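Local coordinates for protein iron superoxide dismutase (Trypanosoma cruzi, PDB 2GPC) that catalyses the dismutation of superoxide to dioxygen and hydrogen peroxide at an iron centre bound between its two domains, at residues K17-Q22 with A175-T180; T37-A42 with N67-I72; E56-E61 with C146-P151; Q71-T76 with W124-K129. All coordinates share one frame; numbering follows the deposited sequence. Where two conformers were deposited one is given.

The four contacts run from the outer edge of the fold to its core. Contact 4 is the deepest, its centre about 3 Å from the centre of the chain. It is also the one that holds an iron ligand, and it alone has a hydrogen bond between its segments. Contact 2 is apolar packing within the alpha-hairpin domain. It shares helix 63-80 with contact 4 and touches contact 3 through Ala69 and Ala70. Contacts 1, 3 and 4 all join the two domains. Contact 3 is partly buried and sets helix 54-60 against a loop. Contact 1 lies on the opposite side of the chain centre from contact 3. It pairs a methyl on backbone carbonyls with one leucine at a tyrosine edge.

Contact 1. Residues K17-Q22 with A175-T180; sequences KGLSKQ and AAYVQT
Thr180 turns its methyl group onto the backbone of Lys17 and Gly18. CG2 lies 3.4 Å from Lys17 O and 3.7 Å from Gly18 O, so two successive carbonyls meet the same methyl. The torsion explains this. CG2 is anti to the backbone N of Thr180, while OG1 sits beside that N (chi1 -80°). The hydroxyl thus points elsewhere and bonds to Tyr170 OH. Tyr170 OH also bonds to Gly18 O, so this phenol ties the two segments together from outside.

Gly18 has a positive phi of 101° and lies close to Thr180. Their CA atoms, Gly18 CA and Thr180 CA, are 6.3 Å apart, the nearest such pair between the segments. The next residue, Leu19, is buried and reaches toward Tyr177 with its tip. Its CD2 meets the ring of Tyr177 at the edge, near the ring plane, 4.2 Å from CE1. The leucine therefore flanks the phenol and does not lie over a face. Tyr177 OH is held by Asp160 O and Tyr78 OH. The side chain of Tyr177 is about 7 Å from the bound Fe (II) ion, and Asp160 is one of the ligands of that iron. Lys17 leads its amine away to Pro84 O.

The contact joins the loop leading into helix 21-44 of the alpha-hairpin domain to helix 174-184 of the C-terminal domain. Helix 167-170 packs beside it through Tyr170, which touches Ala176 and Tyr177.

Contact 2. Residues T37-A42 with N67-I72; sequences TKLNAA and NLAAQI
Leu39 and Leu68 face each other at the closest point of two helices, with no hydrogen bond between the segments. Their CB atoms are 4.3 Å apart. Leu39 has CG anti to the backbone N (chi1 -175°), which carries CD2 to Ala69 and Ile72. There CD2 meets Ile72 CD1 at 3.8 Å and also touches Ala69 CB, 4.4 Å away. The side chains of Leu39 and Ile72 cross obliquely, methyl against methyl.

One further contact is side chain against backbone. Leu68 lays one of its methyls on the turn formed by Lys38 and Leu39, with CD1 3.8 Å from Leu39 N.

The helices belong to the alpha-hairpin domain of the iron and manganese superoxide dismutases. The axes of the segments 37-42 and 67-72 pass 9.4 Å apart and run roughly antiparallel, at 142°. Helix 54-60 comes between their helices, 21-44 and 63-80, in the chain. Its Ile54 packs on both Leu39 and Ile72, while Ile57 and Ile58 pack on Ala69.

The aliphatic part of Lys38 also takes part. Its CB lies 3.8 Å from Leu68 CD2, the other methyl of that leucine. The lysine chain crosses Leu68 at about a right angle, then bends at chi3 so that its end leads away from segment 67-72. On the other helix, Asn67 and Gln71 pack against Phe120 of the second subunit.

Contact 3. Residues E56-E61 with C146-P151; sequences EIIRTE and CPLTEP
Arg59 brings its CG to 4.2 Å from Leu148 O and lays its guanidinium back along its own helix. One face of that flat group rests on Glu56 CA, 3.9 Å above the plane and offset toward the rim. The chain bends at chi3 to bring the group there. Its NH1 also has a long, weak ion pair with Glu55 OE1.

The contact joins the two domains of an iron superoxide dismutase. Helix 54-60 of the alpha-hairpin domain meets the loop between two strands of the C-terminal domain, 135-142 and 153-160. The loop contains a short 3-10 turn, residues 147-149, with Thr149 N bonded to Cys146 O at 3.2 Å.

Ile58 carries most of the packing. Its CG2 branch is anti to the backbone N and fits between two side chains of the loop. CG2 touches Leu148 CB at 3.9 Å and Cys146 SG at 4.0 Å. The other branch, CG1 and CD1, turns to helix 63-80 and packs on Phe73. Cys146 faces the same helix, where its SG packs against Asn74 OD1. This side of the contact is buried, while Arg59 and Thr149 mark the exposed side.

Near the end of helix 54-60, Thr60 OG1 donates to Glu56 O at 2.7 Å, from 38° above the carbonyl plane. On the loop, Thr149 sets OG1 between its backbone N and carbonyl carbon. That puts its methyl against the helix, with CG2 3.7 Å from Ile58 O.

Contact 4. Residues Q71-T76 with W124-K129; sequences QIFNHT and WAWLVK. With FE2 (Fe (II) ion), chain C.
Gln71 O is gripped twice by His75. His75 ND1 donates to it at 2.6 Å, nearly in the imidazole plane, with an N-H...O angle of 154°. His75 N makes the helical bond from the opposite face of the carbonyl, at 3.0 Å. This fixes the rotation of the imidazole, whose NE2 binds the iron at 2.1 Å. His27, Asp160, His164 and a water complete the metal site.

Trp124 packs against this ligand. Its six-membered ring turns an edge to the face of His75, a T-shaped pair with centroids 4.9 Å apart. Asn74 covers a face of the same ring. Its CB lies 3.5 Å from the centroid of the Trp124 six-membered ring, close to the normal, as a CH-pi contact. The indole N-H is used too: Trp124 NE1 donates to Gln71 OE1 at 3.1 Å, onto a lone pair but bent (136°). Gln71 NE2 bonds to Tyr35 OH and, weakly, to the iron-bound water. The glutamine is therefore a second-shell group, placed on the N-terminal domain as in other iron enzymes of the family.

Asn74 OD1 meets the edge of Trp126, 3.4 Å from CZ2, while its ND2 bonds to Gly145 O. Trp126 NE1 is hydrogen-bonded to Thr141 OG1.

The axes of segments 71-76 and 124-129 cross at 61°. The first lies on helix 63-80, the second on the central strand 123-130. Strands 135-142 and 153-160 flank that strand. Helix 21-44 packs on Ile72, and helix 54-60 on Ile72 and Phe73.

Contact 1. Residues K17-Q22 with A175-T180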
# COMPACT_ATOMS: atom_id res chain seq x y z
N LYS A 17 -20.64 7.32 -12.34
CA LYS A 17 -20.89 6.51 -11.15
C LYS A 17 -19.76 6.59 -10.10
O LYS A 17 -19.75 5.81 -9.17
CB LYS A 17 -21.19 5.06 -11.55
CG LYS A 17 -22.60 4.87 -12.17
CD LYS A 17 -23.20 3.52 -11.80
CE LYS A 17 -24.62 3.36 -12.33
NZ LYS A 17 -25.00 1.93 -12.31
N GLY A 18 -18.83 7.54 -10.26
CA GLY A 18 -17.90 7.91 -9.20
C GLY A 18 -16.47 7.35 -9.25
O GLY A 18 -15.80 7.29 -8.22
N LEU A 19 -16.02 6.96 -10.44
CA LEU A 19 -14.61 6.68 -10.72
C LEU A 19 -14.24 7.44 -11.97
O LEU A 19 -14.65 7.07 -13.07
CB LEU A 19 -14.35 5.19 -10.94
CG LEU A 19 -14.13 4.31 -9.71
CD1 LEU A 19 -13.77 2.89 -10.18
CD2 LEU A 19 -13.06 4.86 -8.79
N SER A 20 -13.49 8.52 -11.80
CA SER A 20 -13.30 9.55 -12.83
C SER A 20 -12.38 9.08 -13.94
O SER A 20 -11.61 8.14 -13.77
CB SER A 20 -12.70 10.82 -12.21
OG SER A 20 -11.41 10.57 -11.69
N LYS A 21 -12.50 9.73 -15.10
CA LYS A 21 -11.56 9.50 -16.19
C LYS A 21 -10.12 9.56 -15.71
O LYS A 21 -9.30 8.72 -16.09
CB LYS A 21 -11.78 10.49 -17.33
CG LYS A 21 -11.03 10.13 -18.60
CD LYS A 21 -11.36 11.07 -19.76
CE LYS A 21 -10.80 10.56 -21.07
NZ LYS A 21 -10.84 11.60 -22.14
N GLN A 22 -9.80 10.55 -14.87
CA GLN A 22 -8.43 10.74 -14.41
C GLN A 22 -7.98 9.61 -13.48
O GLN A 22 -6.89 9.08 -13.65
CB GLN A 22 -8.26 12.14 -13.78
CG GLN A 22 -6.91 12.41 -13.13
CD GLN A 22 -5.75 12.52 -14.12
OE1 GLN A 22 -5.92 12.36 -15.33
NE2 GLN A 22 -4.58 12.83 -13.59
N ALA A 175 -13.66 3.80 2.56
CA ALA A 175 -15.06 3.41 2.78
C ALA A 175 -15.98 3.97 1.69
O ALA A 175 -16.84 3.26 1.18
CB ALA A 175 -15.54 3.86 4.14
N ALA A 176 -15.78 5.22 1.31
CA ALA A 176 -16.60 5.85 0.27
C ALA A 176 -16.33 5.22 -1.10
O ALA A 176 -17.24 5.05 -1.91
CB ALA A 176 -16.36 7.35 0.22
N TYR A 177 -15.08 4.85 -1.33
CA TYR A 177 -14.69 4.19 -2.57
C TYR A 177 -15.36 2.83 -2.68
O TYR A 177 -15.81 2.45 -3.76
CB TYR A 177 -13.16 4.04 -2.61
CG TYR A 177 -12.63 2.96 -3.53
CD1 TYR A 177 -12.78 3.05 -4.92
CD2 TYR A 177 -11.98 1.85 -3.01
CE1 TYR A 177 -12.28 2.04 -5.76
CE2 TYR A 177 -11.48 0.84 -3.84
CZ TYR A 177 -11.64 0.94 -5.22
OH TYR A 177 -11.13 -0.05 -6.05
N VAL A 178 -15.43 2.09 -1.58
CA VAL A 178 -16.05 0.77 -1.58
C VAL A 178 -17.56 0.89 -1.78
O VAL A 178 -18.15 0.05 -2.46
CB VAL A 178 -15.70 -0.03 -0.30
CG1 VAL A 178 -16.57 -1.31 -0.16
CG2 VAL A 178 -14.24 -0.41 -0.33
N GLN A 179 -18.19 1.92 -1.21
CA GLN A 179 -19.61 2.16 -1.48
C GLN A 179 -19.83 2.37 -2.98
O GLN A 179 -20.79 1.84 -3.55
CB GLN A 179 -20.13 3.35 -0.65
CG GLN A 179 -20.36 3.00 0.85
CD GLN A 179 -21.17 1.70 1.05
OE1 GLN A 179 -22.34 1.63 0.68
NE2 GLN A 179 -20.54 0.67 1.63
N THR A 180 -18.92 3.10 -3.62
CA THR A 180 -18.95 3.30 -5.07
C THR A 180 -18.77 1.99 -5.83
O THR A 180 -19.45 1.75 -6.84
CB THR A 180 -17.88 4.33 -5.48
OG1 THR A 180 -18.36 5.65 -5.22
CG2 THR A 180 -17.59 4.31 -6.97

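Contact 2. Residues T37-A42 with N67-I72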
# COMPACT_ATOMS: atom_id res chain seq x y z
N THR A 37 4.81 -3.45 -19.02
CA THR A 37 6.11 -2.99 -19.49
C THR A 37 7.24 -3.68 -18.71
O THR A 37 8.17 -4.22 -19.31
CB THR A 37 6.19 -1.45 -19.35
OG1 THR A 37 5.21 -0.86 -20.22
CG2 THR A 37 7.55 -0.90 -19.82
N LYS A 38 7.13 -3.70 -17.39
CA LYS A 38 8.14 -4.31 -16.53
C LYS A 38 8.27 -5.82 -16.75
O LYS A 38 9.38 -6.35 -16.74
CB LYS A 38 7.84 -4.00 -15.05
CG LYS A 38 8.20 -2.57 -14.63
CD LYS A 38 7.90 -2.28 -13.16
CE LYS A 38 6.47 -1.77 -12.95
NZ LYS A 38 6.27 -1.03 -11.68
N LEU A 39 7.16 -6.51 -16.99
CA LEU A 39 7.20 -7.95 -17.25
C LEU A 39 7.86 -8.28 -18.60
O LEU A 39 8.59 -9.27 -18.72
CB LEU A 39 5.79 -8.55 -17.21
CG LEU A 39 5.72 -10.08 -17.33
CD1 LEU A 39 6.59 -10.76 -16.27
CD2 LEU A 39 4.29 -10.57 -17.25
N ASN A 40 7.56 -7.48 -19.61
CA ASN A 40 8.20 -7.58 -20.92
C ASN A 40 9.72 -7.36 -20.84
O ASN A 40 10.49 -8.09 -21.46
CB ASN A 40 7.54 -6.61 -21.91
CG ASN A 40 6.25 -7.16 -22.52
OD1 ASN A 40 6.11 -8.37 -22.70
ND2 ASN A 40 5.31 -6.28 -22.81
N ALA A 41 10.15 -6.38 -20.05
CA ALA A 41 11.57 -6.18 -19.81
C ALA A 41 12.15 -7.41 -19.13
O ALA A 41 13.20 -7.89 -19.52
CB ALA A 41 11.81 -4.94 -18.99
N ALA A 42 11.47 -7.93 -18.11
CA ALA A 42 11.96 -9.10 -17.39
C ALA A 42 12.08 -10.33 -18.28
O ALA A 42 12.98 -11.15 -18.09
CB ALA A 42 11.07 -9.39 -16.19
N ASN A 67 4.92 -10.97 -8.72
CA ASN A 67 4.18 -9.74 -8.44
C ASN A 67 3.70 -9.02 -9.72
O ASN A 67 2.59 -8.49 -9.76
CB ASN A 67 5.00 -8.76 -7.59
CG ASN A 67 5.34 -9.29 -6.20
OD1 ASN A 67 4.70 -10.23 -5.68
ND2 ASN A 67 6.34 -8.66 -5.56
N LEU A 68 4.54 -9.00 -10.75
CA LEU A 68 4.20 -8.36 -12.01
C LEU A 68 3.06 -9.11 -12.71
O LEU A 68 2.08 -8.50 -13.08
CB LEU A 68 5.42 -8.27 -12.94
CG LEU A 68 6.60 -7.41 -12.44
CD1 LEU A 68 7.79 -7.52 -13.39
CD2 LEU A 68 6.18 -5.96 -12.25
N ALA A 69 3.21 -10.41 -12.89
CA ALA A 69 2.18 -11.22 -13.57
C ALA A 69 0.86 -11.20 -12.79
O ALA A 69 -0.21 -11.07 -13.37
CB ALA A 69 2.66 -12.65 -13.75
N ALA A 70 0.95 -11.34 -11.48
CA ALA A 70 -0.25 -11.36 -10.64
C ALA A 70 -0.98 -10.03 -10.67
O ALA A 70 -2.20 -9.99 -10.68
CB ALA A 70 0.10 -11.74 -9.23
N GLN A 71 -0.23 -8.93 -10.66
CA GLN A 71 -0.84 -7.61 -10.70
C GLN A 71 -1.53 -7.38 -12.04
O GLN A 71 -2.57 -6.75 -12.10
CB GLN A 71 0.17 -6.49 -10.43
CG GLN A 71 0.58 -6.37 -8.96
CD GLN A 71 -0.55 -5.89 -8.07
OE1 GLN A 71 -1.39 -6.68 -7.67
NE2 GLN A 71 -0.57 -4.59 -7.76
N ILE A 72 -0.96 -7.92 -13.11
CA ILE A 72 -1.58 -7.86 -14.42
C ILE A 72 -2.91 -8.61 -14.45
O ILE A 72 -3.92 -8.09 -14.93
CB ILE A 72 -0.60 -8.38 -15.50
CG1 ILE A 72 0.53 -7.36 -15.70
CG2 ILE A 72 -1.32 -8.60 -16.83
CD1 ILE A 72 1.73 -7.90 -16.47

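Contact 3. Residues E56-E61 with C146-P151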
# COMPACT_ATOMS: atom_id res chain seq x y z
N GLU A 56 0.46 -19.06 -16.07
CA GLU A 56 1.53 -20.03 -15.83
C GLU A 56 2.57 -19.42 -14.90
O GLU A 56 3.07 -20.09 -14.00
CB GLU A 56 2.18 -20.46 -17.17
CG GLU A 56 1.56 -21.72 -17.77
CD GLU A 56 1.50 -21.75 -19.29
OE1 GLU A 56 2.38 -21.17 -19.97
OE2 GLU A 56 0.57 -22.39 -19.81
N ILE A 57 2.88 -18.14 -15.12
CA ILE A 57 3.82 -17.42 -14.27
C ILE A 57 3.31 -17.31 -12.82
O ILE A 57 4.07 -17.48 -11.87
CB ILE A 57 4.11 -16.00 -14.84
CG1 ILE A 57 4.89 -16.08 -16.16
CG2 ILE A 57 4.90 -15.19 -13.83
CD1 ILE A 57 4.96 -14.77 -16.92
N ILE A 58 2.03 -16.99 -12.66
CA ILE A 58 1.45 -16.84 -11.33
C ILE A 58 1.54 -18.17 -10.55
O ILE A 58 1.79 -18.18 -9.34
CB ILE A 58 -0.02 -16.34 -11.45
CG1 ILE A 58 -0.06 -14.90 -11.98
CG2 ILE A 58 -0.73 -16.39 -10.10
CD1 ILE A 58 -1.38 -14.46 -12.55
N ARG A 59 1.36 -19.28 -11.26
CA ARG A 59 1.33 -20.61 -10.64
C ARG A 59 2.71 -21.18 -10.30
O ARG A 59 2.83 -21.98 -9.38
CB ARG A 59 0.58 -21.58 -11.55
CG ARG A 59 -0.91 -21.30 -11.64
CD ARG A 59 -1.74 -22.43 -12.26
NE ARG A 59 -1.25 -22.80 -13.59
CZ ARG A 59 -1.83 -22.46 -14.75
NH1 ARG A 59 -2.94 -21.73 -14.78
NH2 ARG A 59 -1.27 -22.86 -15.89
N THR A 60 3.74 -20.77 -11.04
CA THR A 60 5.06 -21.42 -10.98
C THR A 60 6.23 -20.53 -10.56
O THR A 60 7.31 -21.05 -10.28
CB THR A 60 5.41 -22.04 -12.35
OG1 THR A 60 5.57 -21.02 -13.34
CG2 THR A 60 4.27 -22.92 -12.88
N GLU A 61 6.04 -19.22 -10.52
CA GLU A 61 7.13 -18.31 -10.18
C GLU A 61 6.83 -17.58 -8.87
O GLU A 61 5.70 -17.59 -8.38
CB GLU A 61 7.37 -17.29 -11.30
CG GLU A 61 7.68 -17.87 -12.68
CD GLU A 61 9.11 -18.36 -12.87
OE1 GLU A 61 10.03 -17.96 -12.10
OE2 GLU A 61 9.33 -19.16 -13.79
N CYS A 146 -2.72 -13.47 -5.29
CA CYS A 146 -3.65 -13.86 -6.33
C CYS A 146 -4.27 -15.22 -5.97
O CYS A 146 -3.54 -16.15 -5.65
CB CYS A 146 -2.91 -13.95 -7.65
SG CYS A 146 -3.98 -14.28 -9.07
N PRO A 147 -5.60 -15.34 -6.03
CA PRO A 147 -6.28 -16.61 -5.72
C PRO A 147 -5.80 -17.79 -6.56
O PRO A 147 -5.89 -18.90 -6.06
CB PRO A 147 -7.76 -16.33 -6.00
CG PRO A 147 -7.88 -14.85 -6.02
CD PRO A 147 -6.56 -14.29 -6.40
N LEU A 148 -5.29 -17.56 -7.77
CA LEU A 148 -4.75 -18.66 -8.60
C LEU A 148 -3.66 -19.52 -7.93
O LEU A 148 -3.43 -20.65 -8.35
CB LEU A 148 -4.23 -18.13 -9.95
CG LEU A 148 -5.25 -17.41 -10.86
CD1 LEU A 148 -4.71 -17.30 -12.27
CD2 LEU A 148 -6.61 -18.08 -10.86
N THR A 149 -2.98 -19.01 -6.90
CA THR A 149 -2.00 -19.83 -6.17
C THR A 149 -2.67 -20.86 -5.25
O THR A 149 -2.01 -21.75 -4.74
CB THR A 149 -1.00 -18.97 -5.35
OG1 THR A 149 -1.71 -18.15 -4.41
CG2 THR A 149 -0.24 -17.98 -6.24
N GLU A 150 -3.97 -20.68 -5.03
CA GLU A 150 -4.81 -21.63 -4.29
C GLU A 150 -5.86 -22.13 -5.29
O GLU A 150 -6.94 -21.55 -5.41
CB GLU A 150 -5.44 -20.95 -3.07
CG GLU A 150 -4.42 -20.71 -1.95
CD GLU A 150 -4.95 -19.87 -0.80
OE1 GLU A 150 -5.62 -20.42 0.10
OE2 GLU A 150 -4.68 -18.66 -0.77
N PRO A 151 -5.51 -23.15 -6.07
CA PRO A 151 -6.27 -23.52 -7.28
C PRO A 151 -7.73 -23.94 -7.07
O PRO A 151 -8.48 -23.97 -8.04
CB PRO A 151 -5.47 -24.69 -7.86
CG PRO A 151 -4.16 -24.59 -7.28
CD PRO A 151 -4.34 -24.02 -5.90

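Contact 4. Residues Q71-T76 with W124-K129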
# COMPACT_ATOMS: atom_id res chain seq x y z
N GLN A 71 -0.23 -8.93 -10.66
CA GLN A 71 -0.84 -7.61 -10.70
C GLN A 71 -1.53 -7.38 -12.04
O GLN A 71 -2.57 -6.75 -12.10
CB GLN A 71 0.17 -6.49 -10.43
CG GLN A 71 0.58 -6.37 -8.96
CD GLN A 71 -0.55 -5.89 -8.07
OE1 GLN A 71 -1.39 -6.68 -7.67
NE2 GLN A 71 -0.57 -4.59 -7.76
N ILE A 72 -0.96 -7.92 -13.11
CA ILE A 72 -1.58 -7.86 -14.42
C ILE A 72 -2.91 -8.61 -14.45
O ILE A 72 -3.92 -8.09 -14.93
CB ILE A 72 -0.60 -8.38 -15.50
CG1 ILE A 72 0.53 -7.36 -15.70
CG2 ILE A 72 -1.32 -8.60 -16.83
CD1 ILE A 72 1.73 -7.90 -16.47
N PHE A 73 -2.92 -9.85 -13.95
CA PHE A 73 -4.15 -10.64 -13.87
C PHE A 73 -5.19 -9.95 -12.97
O PHE A 73 -6.36 -9.82 -13.36
CB PHE A 73 -3.83 -12.05 -13.37
CG PHE A 73 -5.05 -12.90 -13.14
CD1 PHE A 73 -5.50 -13.78 -14.12
CD2 PHE A 73 -5.76 -12.80 -11.95
CE1 PHE A 73 -6.63 -14.57 -13.90
CE2 PHE A 73 -6.87 -13.58 -11.73
CZ PHE A 73 -7.32 -14.47 -12.72
N ASN A 74 -4.76 -9.51 -11.78
CA ASN A 74 -5.70 -8.94 -10.80
C ASN A 74 -6.37 -7.67 -11.34
O ASN A 74 -7.55 -7.46 -11.14
CB ASN A 74 -5.00 -8.62 -9.46
CG ASN A 74 -4.51 -9.85 -8.73
OD1 ASN A 74 -4.94 -10.96 -9.00
ND2 ASN A 74 -3.58 -9.66 -7.78
N HIS A 75 -5.60 -6.83 -12.05
CA HIS A 75 -6.14 -5.58 -12.57
C HIS A 75 -7.14 -5.84 -13.68
O HIS A 75 -8.20 -5.23 -13.71
CB HIS A 75 -5.02 -4.63 -13.04
CG HIS A 75 -4.38 -3.90 -11.91
ND1 HIS A 75 -3.43 -4.48 -11.10
CD2 HIS A 75 -4.60 -2.67 -11.40
CE1 HIS A 75 -3.08 -3.63 -10.15
NE2 HIS A 75 -3.76 -2.52 -10.31
N THR A 76 -6.82 -6.76 -14.58
CA THR A 76 -7.76 -7.12 -15.65
C THR A 76 -9.06 -7.66 -15.05
O THR A 76 -10.15 -7.27 -15.48
CB THR A 76 -7.13 -8.12 -16.64
OG1 THR A 76 -6.16 -7.43 -17.45
CG2 THR A 76 -8.16 -8.61 -17.67
N TRP A 124 -6.30 -6.61 -1.98
CA TRP A 124 -7.39 -6.98 -2.89
C TRP A 124 -8.45 -7.72 -2.08
O TRP A 124 -8.13 -8.61 -1.30
CB TRP A 124 -6.88 -7.94 -3.98
CG TRP A 124 -5.84 -7.40 -4.89
CD1 TRP A 124 -4.49 -7.46 -4.73
CD2 TRP A 124 -6.07 -6.70 -6.11
NE1 TRP A 124 -3.87 -6.83 -5.78
CE2 TRP A 124 -4.81 -6.36 -6.64
CE3 TRP A 124 -7.22 -6.33 -6.83
CZ2 TRP A 124 -4.66 -5.66 -7.85
CZ3 TRP A 124 -7.07 -5.65 -8.02
CH2 TRP A 124 -5.80 -5.31 -8.52
N ALA A 125 -9.71 -7.34 -2.26
CA ALA A 125 -10.82 -8.03 -1.64
C ALA A 125 -11.46 -8.88 -2.73
O ALA A 125 -11.66 -8.39 -3.83
CB ALA A 125 -11.81 -7.03 -1.07
N TRP A 126 -11.75 -10.14 -2.42
CA TRP A 126 -12.32 -11.10 -3.39
C TRP A 126 -13.60 -11.75 -2.90
O TRP A 126 -13.80 -11.97 -1.70
CB TRP A 126 -11.33 -12.24 -3.70
CG TRP A 126 -10.02 -11.82 -4.27
CD1 TRP A 126 -8.93 -11.39 -3.57
CD2 TRP A 126 -9.64 -11.79 -5.65
NE1 TRP A 126 -7.91 -11.08 -4.44
CE2 TRP A 126 -8.32 -11.33 -5.72
CE3 TRP A 126 -10.30 -12.11 -6.85
CZ2 TRP A 126 -7.64 -11.16 -6.93
CZ3 TRP A 126 -9.61 -11.96 -8.05
CH2 TRP A 126 -8.30 -11.48 -8.08
N LEU A 127 -14.47 -12.07 -3.87
CA LEU A 127 -15.46 -13.13 -3.74
C LEU A 127 -14.91 -14.28 -4.56
O LEU A 127 -14.53 -14.09 -5.72
CB LEU A 127 -16.82 -12.69 -4.29
CG LEU A 127 -17.93 -13.75 -4.28
CD1 LEU A 127 -18.26 -14.19 -2.85
CD2 LEU A 127 -19.18 -13.22 -4.98
N VAL A 128 -14.88 -15.47 -3.97
CA VAL A 128 -14.43 -16.68 -4.65
C VAL A 128 -15.43 -17.81 -4.43
O VAL A 128 -16.23 -17.76 -3.50
CB VAL A 128 -13.02 -17.16 -4.17
CG1 VAL A 128 -11.94 -16.10 -4.44
CG2 VAL A 128 -13.03 -17.55 -2.70
N LYS A 129 -15.38 -18.81 -5.29
CA LYS A 129 -16.08 -20.06 -5.07
C LYS A 129 -15.01 -21.10 -4.75
O LYS A 129 -14.10 -21.31 -5.55
CB LYS A 129 -16.86 -20.46 -6.33
CG LYS A 129 -17.58 -21.81 -6.25
CD LYS A 129 -18.56 -21.92 -7.42
CE LYS A 129 -19.62 -22.98 -7.24
NZ LYS A 129 -20.54 -22.98 -8.44
FE FE2 C . -4.24 -1.20 -8.74
O HOH W 1 -3.30 -2.68 -7.30